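Local coordinates for protein PA-I Galactophilic Lectin (Enterobacter cloacae, PDB 6YGQ) that probably binds galactose-type sugars through a bound calcium ion, as the N-terminal lectin domain of EclA, at residues L88-G93 against Y104-P109; I50-S55 against L114-A119. All coordinates share one frame; numbering follows the deposited sequence.

How the contacts relate
Contact 2 and the Ala90-Trp106 pair of contact 1 join the two antiparallel sheets of the domain, while Leu92 packs on the loop after strand 102-107. Strands 88-92 and 112-118 lie side by side in one sheet, where Arg91 N probably bonds to Thr115 O; strands 49-59 and 102-107 adjoin in the other, with a probable bond from Trp106 N to Ile50 O. The centre of contact 2 lies about 4 Å from the centre of the chain, and its touching residues are all buried aliphatics; that of contact 1, about 10 Å away, adds an indole and an exposed proline. Both touch the second subunit, contact 1 through Tyr104 and Arg105, contact 2 through strand 49-59.

Contact 1. Residues L88-G93 against Y104-P109; sequences LQARLG and YRWSVP
Leu92 laps its CD2 methyl against Val108, 3.6 Å from CG1, the two side chains crossing at about a right angle. The isobutyl group gets there because CG stands anti to the backbone N (chi1 -177°), which carries the branch across to the other segment. The same methyl also meets the ring of Pro109, 4.2 Å from CD. One leucine methyl thus meets both a beta-branched valine and a proline ring in the loop after strand 102-107. Farther in, Trp106 reaches across with its large indole and brings CZ3 to 4.4 Å from Ala90 CB; the methyl approaches the ring obliquely. A small residue suits position 90, because Leu114 and Leu116 of the adjoining strand also touch it. Tyr97 and the cation-pi partner Lys103 add to the surroundings of the indole. At Arg105 the chain turns a corner. The aliphatic part of Arg105 covers one face of Tyr104, CG standing 3.7 Å above the ring plane, while its guanidinium forms a salt bridge with Glu139 of the second subunit. No hydrogen bond joins the segments: such apolar packing is found where the sheets of a beta-sandwich, the PA-IL-like lectin fold, face each other, here extended by the loop at 108-109.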
ATOM      1  N   LEU A  88      -8.415   2.131  -5.073  1.00 13.50           N
ATOM      2  CA  LEU A  88      -9.263   1.723  -3.963  1.00 13.44           C
ATOM      3  C   LEU A  88      -9.861   2.956  -3.302  1.00 13.76           C
ATOM      4  O   LEU A  88      -9.134   3.871  -2.895  1.00 14.69           O
ATOM      5  CB  LEU A  88      -8.486   0.910  -2.929  1.00 13.53           C
ATOM      6  CG  LEU A  88      -9.306   0.491  -1.703  1.00 14.43           C
ATOM      7  CD1 LEU A  88     -10.432  -0.460  -2.101  1.00 14.90           C
ATOM      8  CD2 LEU A  88      -8.406  -0.142  -0.650  1.00 16.21           C
ATOM      9  N   GLN A  89     -11.182   2.966  -3.190  1.00 16.17           N
ATOM     10  CA  GLN A  89     -11.917   4.059  -2.586  1.00 16.40           C
ATOM     11  C   GLN A  89     -12.942   3.483  -1.625  1.00 15.18           C
ATOM     12  O   GLN A  89     -13.261   2.291  -1.656  1.00 14.72           O
ATOM     13  CB  GLN A  89     -12.597   4.921  -3.653  1.00 19.29           C
ATOM     14  CG  GLN A  89     -11.690   5.212  -4.838  1.00 21.77           C
ATOM     15  CD  GLN A  89     -11.916   6.581  -5.433  1.00 21.90           C
ATOM     16  OE1 GLN A  89     -12.970   7.190  -5.243  1.00 20.96           O
ATOM     17  NE2 GLN A  89     -10.926   7.073  -6.168  1.00 22.80           N
ATOM     18  N   ALA A  90     -13.436   4.352  -0.753  1.00 14.91           N
ATOM     19  CA  ALA A  90     -14.481   4.022   0.199  1.00 16.83           C
ATOM     20  C   ALA A  90     -15.753   4.753  -0.201  1.00 17.86           C
ATOM     21  O   ALA A  90     -15.702   5.889  -0.684  1.00 16.25           O
ATOM     22  CB  ALA A  90     -14.072   4.409   1.622  1.00 17.55           C
ATOM     23  N   ARG A  91     -16.889   4.089  -0.026  1.00 22.52           N
ATOM     24  CA  ARG A  91     -18.194   4.698  -0.228  1.00 26.56           C
ATOM     25  C   ARG A  91     -18.938   4.668   1.097  1.00 26.72           C
ATOM     26  O   ARG A  91     -19.026   3.617   1.743  1.00 22.96           O
ATOM     27  CB  ARG A  91     -18.996   3.981  -1.314  1.00 30.24           C
ATOM     28  CG  ARG A  91     -20.351   4.624  -1.593  1.00 34.19           C
ATOM     29  CD  ARG A  91     -20.627   4.742  -3.087  1.00 35.29           C
ATOM     30  NE  ARG A  91     -20.535   3.453  -3.769  1.00 36.93           N
ATOM     31  CZ  ARG A  91     -19.800   3.217  -4.856  1.00 36.25           C
ATOM     32  NH1 ARG A  91     -19.074   4.180  -5.411  1.00 33.60           N
ATOM     33  NH2 ARG A  91     -19.793   2.005  -5.392  1.00 38.09           N
ATOM     34  N   LEU A  92     -19.460   5.820   1.500  1.00 25.89           N
ATOM     35  CA  LEU A  92     -20.130   5.975   2.786  1.00 23.18           C
ATOM     36  C   LEU A  92     -21.155   7.084   2.612  1.00 22.90           C
ATOM     37  O   LEU A  92     -20.787   8.203   2.248  1.00 21.23           O
ATOM     38  CB  LEU A  92     -19.118   6.316   3.883  1.00 22.15           C
ATOM     39  CG  LEU A  92     -19.621   6.456   5.318  1.00 25.80           C
ATOM     40  CD1 LEU A  92     -19.938   5.104   5.928  1.00 27.58           C
ATOM     41  CD2 LEU A  92     -18.578   7.196   6.151  1.00 27.66           C
ATOM     42  N   GLY A  93     -22.428   6.768   2.827  1.00 29.46           N
ATOM     43  CA  GLY A  93     -23.464   7.781   2.686  1.00 34.05           C
ATOM     44  C   GLY A  93     -23.504   8.437   1.323  1.00 35.74           C
ATOM     45  O   GLY A  93     -23.654   9.662   1.227  1.00 39.77           O
ATOM     46  N   TYR A 104      -4.962   6.137   7.268  1.00 16.55           N
ATOM     47  CA  TYR A 104      -4.541   5.923   8.646  1.00 18.01           C
ATOM     48  C   TYR A 104      -5.251   6.892   9.579  1.00 19.22           C
ATOM     49  O   TYR A 104      -5.230   8.107   9.358  1.00 20.04           O
ATOM     50  CB  TYR A 104      -3.023   6.088   8.745  1.00 19.34           C
ATOM     51  CG  TYR A 104      -2.427   5.823  10.106  1.00 21.26           C
ATOM     52  CD1 TYR A 104      -2.406   4.543  10.644  1.00 21.54           C
ATOM     53  CD2 TYR A 104      -1.860   6.854  10.842  1.00 23.38           C
ATOM     54  CE1 TYR A 104      -1.848   4.302  11.885  1.00 23.30           C
ATOM     55  CE2 TYR A 104      -1.303   6.622  12.083  1.00 25.44           C
ATOM     56  CZ  TYR A 104      -1.299   5.346  12.599  1.00 25.38           C
ATOM     57  OH  TYR A 104      -0.744   5.111  13.835  1.00 27.69           O
ATOM     58  N   ARG A 105      -5.876   6.345  10.621  1.00 21.76           N
ATOM     59  CA  ARG A 105      -6.566   7.129  11.642  1.00 23.60           C
ATOM     60  C   ARG A 105      -7.531   8.125  11.003  1.00 23.89           C
ATOM     61  O   ARG A 105      -7.462   9.338  11.212  1.00 24.26           O
ATOM     62  CB  ARG A 105      -5.558   7.838  12.549  1.00 24.50           C
ATOM     63  CG  ARG A 105      -4.765   6.887  13.419  1.00 25.44           C
ATOM     64  CD  ARG A 105      -3.946   7.623  14.466  1.00 31.78           C
ATOM     65  NE  ARG A 105      -3.256   6.675  15.335  1.00 39.74           N
ATOM     66  CZ  ARG A 105      -3.821   6.060  16.370  1.00 50.60           C
ATOM     67  NH1 ARG A 105      -5.089   6.297  16.681  1.00 64.18           N
ATOM     68  NH2 ARG A 105      -3.113   5.206  17.096  1.00 47.14           N
ATOM     69  N   TRP A 106      -8.444   7.576  10.211  1.00 23.42           N
ATOM     70  CA  TRP A 106      -9.450   8.367   9.517  1.00 21.60           C
ATOM     71  C   TRP A 106     -10.602   8.659  10.463  1.00 21.65           C
ATOM     72  O   TRP A 106     -11.249   7.735  10.967  1.00 21.54           O
ATOM     73  CB  TRP A 106      -9.944   7.607   8.289  1.00 19.46           C
ATOM     74  CG  TRP A 106     -10.985   8.318   7.480  1.00 20.32           C
ATOM     75  CD1 TRP A 106     -11.131   9.664   7.327  1.00 22.09           C
ATOM     76  CD2 TRP A 106     -12.020   7.710   6.697  1.00 20.77           C
ATOM     77  NE1 TRP A 106     -12.197   9.934   6.500  1.00 22.68           N
ATOM     78  CE2 TRP A 106     -12.758   8.751   6.100  1.00 22.13           C
ATOM     79  CE3 TRP A 106     -12.394   6.388   6.444  1.00 20.58           C
ATOM     80  CZ2 TRP A 106     -13.848   8.508   5.266  1.00 22.16           C
ATOM     81  CZ3 TRP A 106     -13.476   6.149   5.616  1.00 20.33           C
ATOM     82  CH2 TRP A 106     -14.189   7.203   5.036  1.00 21.18           C
ATOM     83  N   SER A 107     -10.872   9.928  10.719  1.00 26.22           N
ATOM     84  CA  SER A 107     -12.036  10.287  11.511  1.00 29.75           C
ATOM     85  C   SER A 107     -13.251  10.252  10.603  1.00 28.90           C
ATOM     86  O   SER A 107     -13.422  11.121   9.734  1.00 31.09           O
ATOM     87  CB  SER A 107     -11.877  11.643  12.177  1.00 35.72           C
ATOM     88  OG  SER A 107     -12.926  11.869  13.106  1.00 40.39           O
ATOM     89  N   VAL A 108     -14.112   9.259  10.802  1.00 23.29           N
ATOM     90  CA  VAL A 108     -15.241   9.001   9.911  1.00 21.85           C
ATOM     91  C   VAL A 108     -16.138  10.230   9.875  1.00 21.80           C
ATOM     92  O   VAL A 108     -16.554  10.728  10.941  1.00 23.77           O
ATOM     93  CB  VAL A 108     -16.019   7.757  10.376  1.00 23.20           C
ATOM     94  CG1 VAL A 108     -17.220   7.515   9.473  1.00 24.19           C
ATOM     95  CG2 VAL A 108     -15.106   6.537  10.399  1.00 20.81           C
ATOM     96  N   PRO A 109     -16.470  10.760   8.694  1.00 25.38           N
ATOM     97  CA  PRO A 109     -17.220  12.021   8.650  1.00 29.83           C
ATOM     98  C   PRO A 109     -18.731  11.865   8.721  1.00 31.53           C
ATOM     99  O   PRO A 109     -19.431  12.847   8.989  1.00 33.61           O
ATOM    100  CB  PRO A 109     -16.791  12.627   7.305  1.00 29.87           C
ATOM    101  CG  PRO A 109     -16.518  11.434   6.440  1.00 26.52           C
ATOM    102  CD  PRO A 109     -16.018  10.335   7.355  1.00 24.62           C
TER

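Contact 2. Residues I50-S55 against L114-A119; sequences ITILAS and LTLFFA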
ATOM      1  N   ILE A  50     -10.955   5.028  12.258  1.00 19.26           N
ATOM      2  CA  ILE A  50     -10.644   3.727  11.689  1.00 19.74           C
ATOM      3  C   ILE A  50      -9.412   3.844  10.804  1.00 19.38           C
ATOM      4  O   ILE A  50      -9.043   4.926  10.343  1.00 19.76           O
ATOM      5  CB  ILE A  50     -11.825   3.136  10.884  1.00 18.73           C
ATOM      6  CG1 ILE A  50     -12.177   4.017   9.684  1.00 19.17           C
ATOM      7  CG2 ILE A  50     -13.041   2.955  11.783  1.00 18.32           C
ATOM      8  CD1 ILE A  50     -13.097   3.338   8.685  1.00 18.08           C
ATOM      9  N   THR A  51      -8.776   2.700  10.572  1.00 16.68           N
ATOM     10  CA  THR A  51      -7.632   2.602   9.677  1.00 16.76           C
ATOM     11  C   THR A  51      -7.921   1.532   8.637  1.00 15.99           C
ATOM     12  O   THR A  51      -8.342   0.424   8.983  1.00 17.35           O
ATOM     13  CB  THR A  51      -6.350   2.275  10.448  1.00 17.53           C
ATOM     14  OG1 THR A  51      -5.944   3.423  11.205  1.00 17.58           O
ATOM     15  CG2 THR A  51      -5.240   1.870   9.489  1.00 17.61           C
ATOM     16  N   ILE A  52      -7.702   1.868   7.370  1.00 15.17           N
ATOM     17  CA  ILE A  52      -7.900   0.947   6.259  1.00 14.41           C
ATOM     18  C   ILE A  52      -6.547   0.706   5.602  1.00 15.08           C
ATOM     19  O   ILE A  52      -5.805   1.659   5.334  1.00 16.03           O
ATOM     20  CB  ILE A  52      -8.918   1.492   5.240  1.00 14.39           C
ATOM     21  CG1 ILE A  52     -10.223   1.885   5.939  1.00 13.72           C
ATOM     22  CG2 ILE A  52      -9.189   0.452   4.160  1.00 14.31           C
ATOM     23  CD1 ILE A  52     -11.059   2.882   5.157  1.00 12.98           C
ATOM     24  N   LEU A  53      -6.228  -0.565   5.353  1.00 14.41           N
ATOM     25  CA  LEU A  53      -4.974  -0.969   4.729  1.00 14.46           C
ATOM     26  C   LEU A  53      -5.266  -1.914   3.574  1.00 13.10           C
ATOM     27  O   LEU A  53      -6.137  -2.781   3.685  1.00 13.69           O
ATOM     28  CB  LEU A  53      -4.053  -1.662   5.733  1.00 16.82           C
ATOM     29  CG  LEU A  53      -3.817  -0.925   7.049  1.00 20.23           C
ATOM     30  CD1 LEU A  53      -3.103  -1.836   8.036  1.00 23.01           C
ATOM     31  CD2 LEU A  53      -3.022   0.345   6.802  1.00 20.53           C
ATOM     32  N   ALA A  54      -4.519  -1.772   2.478  1.00 14.25           N
ATOM     33  CA  ALA A  54      -4.830  -2.546   1.286  1.00 14.03           C
ATOM     34  C   ALA A  54      -3.573  -2.908   0.508  1.00 14.46           C
ATOM     35  O   ALA A  54      -2.531  -2.259   0.618  1.00 14.46           O
ATOM     36  CB  ALA A  54      -5.799  -1.781   0.371  1.00 12.15           C
ATOM     37  N   SER A  55      -3.703  -3.965  -0.293  1.00 13.48           N
ATOM     38  CA  SER A  55      -2.645  -4.439  -1.172  1.00 12.34           C
ATOM     39  C   SER A  55      -3.292  -5.243  -2.289  1.00 12.82           C
ATOM     40  O   SER A  55      -4.443  -5.672  -2.179  1.00 13.89           O
ATOM     41  CB  SER A  55      -1.624  -5.293  -0.411  1.00 12.57           C
ATOM     42  OG  SER A  55      -2.226  -6.478   0.087  1.00 14.67           O
ATOM     43  N   LEU A 114     -19.892   0.957   5.701  1.00 17.79           N
ATOM     44  CA  LEU A 114     -18.716   1.151   4.870  1.00 16.99           C
ATOM     45  C   LEU A 114     -18.722   0.197   3.685  1.00 17.02           C
ATOM     46  O   LEU A 114     -18.836  -1.022   3.853  1.00 16.86           O
ATOM     47  CB  LEU A 114     -17.447   0.941   5.697  1.00 17.22           C
ATOM     48  CG  LEU A 114     -16.112   0.952   4.949  1.00 17.83           C
ATOM     49  CD1 LEU A 114     -15.863   2.322   4.345  1.00 17.92           C
ATOM     50  CD2 LEU A 114     -14.967   0.554   5.873  1.00 19.21           C
ATOM     51  N   THR A 115     -18.588   0.760   2.490  1.00 17.58           N
ATOM     52  CA  THR A 115     -18.337   0.005   1.272  1.00 16.63           C
ATOM     53  C   THR A 115     -16.948   0.354   0.757  1.00 16.18           C
ATOM     54  O   THR A 115     -16.497   1.499   0.878  1.00 16.35           O
ATOM     55  CB  THR A 115     -19.396   0.309   0.212  1.00 17.25           C
ATOM     56  OG1 THR A 115     -20.616  -0.350   0.571  1.00 17.60           O
ATOM     57  CG2 THR A 115     -18.956  -0.170  -1.163  1.00 19.14           C
ATOM     58  N   LEU A 116     -16.262  -0.643   0.214  1.00 16.81           N
ATOM     59  CA  LEU A 116     -14.963  -0.470  -0.420  1.00 14.66           C
ATOM     60  C   LEU A 116     -15.098  -0.922  -1.865  1.00 14.44           C
ATOM     61  O   LEU A 116     -15.657  -1.992  -2.131  1.00 15.25           O
ATOM     62  CB  LEU A 116     -13.887  -1.265   0.318  1.00 13.77           C
ATOM     63  CG  LEU A 116     -13.692  -0.848   1.779  1.00 16.27           C
ATOM     64  CD1 LEU A 116     -12.953  -1.918   2.571  1.00 18.24           C
ATOM     65  CD2 LEU A 116     -12.954   0.482   1.855  1.00 17.32           C
ATOM     66  N   PHE A 117     -14.620  -0.105  -2.798  1.00 13.60           N
ATOM     67  CA  PHE A 117     -14.830  -0.396  -4.207  1.00 14.42           C
ATOM     68  C   PHE A 117     -13.603  -0.017  -5.021  1.00 14.75           C
ATOM     69  O   PHE A 117     -12.788   0.816  -4.615  1.00 14.99           O
ATOM     70  CB  PHE A 117     -16.101   0.310  -4.744  1.00 15.22           C
ATOM     71  CG  PHE A 117     -15.958   1.797  -4.942  1.00 16.92           C
ATOM     72  CD1 PHE A 117     -16.145   2.676  -3.887  1.00 19.08           C
ATOM     73  CD2 PHE A 117     -15.666   2.317  -6.192  1.00 17.31           C
ATOM     74  CE1 PHE A 117     -16.025   4.045  -4.073  1.00 19.81           C
ATOM     75  CE2 PHE A 117     -15.540   3.683  -6.386  1.00 17.76           C
ATOM     76  CZ  PHE A 117     -15.721   4.548  -5.325  1.00 18.28           C
ATOM     77  N   PHE A 118     -13.470  -0.696  -6.160  1.00 11.82           N
ATOM     78  CA  PHE A 118     -12.466  -0.397  -7.171  1.00 11.44           C
ATOM     79  C   PHE A 118     -13.016   0.679  -8.096  1.00 10.90           C
ATOM     80  O   PHE A 118     -14.140   0.563  -8.594  1.00 11.67           O
ATOM     81  CB  PHE A 118     -12.123  -1.667  -7.952  1.00 12.41           C
ATOM     82  CG  PHE A 118     -11.091  -1.472  -9.026  1.00 11.95           C
ATOM     83  CD1 PHE A 118     -11.473  -1.228 -10.335  1.00 12.72           C
ATOM     84  CD2 PHE A 118      -9.740  -1.552  -8.731  1.00 11.80           C
ATOM     85  CE1 PHE A 118     -10.526  -1.055 -11.329  1.00 13.61           C
ATOM     86  CE2 PHE A 118      -8.789  -1.376  -9.719  1.00 12.94           C
ATOM     87  CZ  PHE A 118      -9.184  -1.129 -11.022  1.00 13.75           C
ATOM     88  N   ALA A 119     -12.230   1.727  -8.319  1.00 13.05           N
ATOM     89  CA  ALA A 119     -12.669   2.877  -9.098  1.00 15.69           C
ATOM     90  C   ALA A 119     -12.439   2.622 -10.584  1.00 17.01           C
ATOM     91  O   ALA A 119     -11.307   2.374 -11.010  1.00 18.29           O
ATOM     92  CB  ALA A 119     -11.930   4.138  -8.652  1.00 17.10           C
TER
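No flat group mediates the meeting of Ile50 and Ile52 with Leu114 and Leu116; it is made entirely by methyls. The ring beside it is the indole of Trp106, with Ile50 CD1 and Ile52 CD1 on opposite sides of its plane near CE3. Between the two segments, Ile50 CD1 comes to 4.4 Å from Leu114 CD2, an extended chi2 of 167° carrying that methyl well beyond its backbone. Ile52 uses its other branch: CG2, anti to the backbone N, lies 4.4 Å from Leu116 CD2. These are loose van der Waals distances, and the segments share no hydrogen bond. Their backbones stay well apart, with 9.8 Å between Ile52 CA and Leu116 CA, a span that branched aliphatic side chains fill from both sides. Isoleucine suits an extended strand through its beta-branching, while leucine places its fork one carbon farther out, where it can reach into the interior between the sheets. Strand 129-139, next to 49-59 in the sheet, adds Val134, which touches both Ile52 and Leu116, and Val108 and Val99 come in from loops. Strand 49-59 lies between 102-107 and 129-139 in its own sheet, and 112-118 between 38-44 and 88-92 in the facing one.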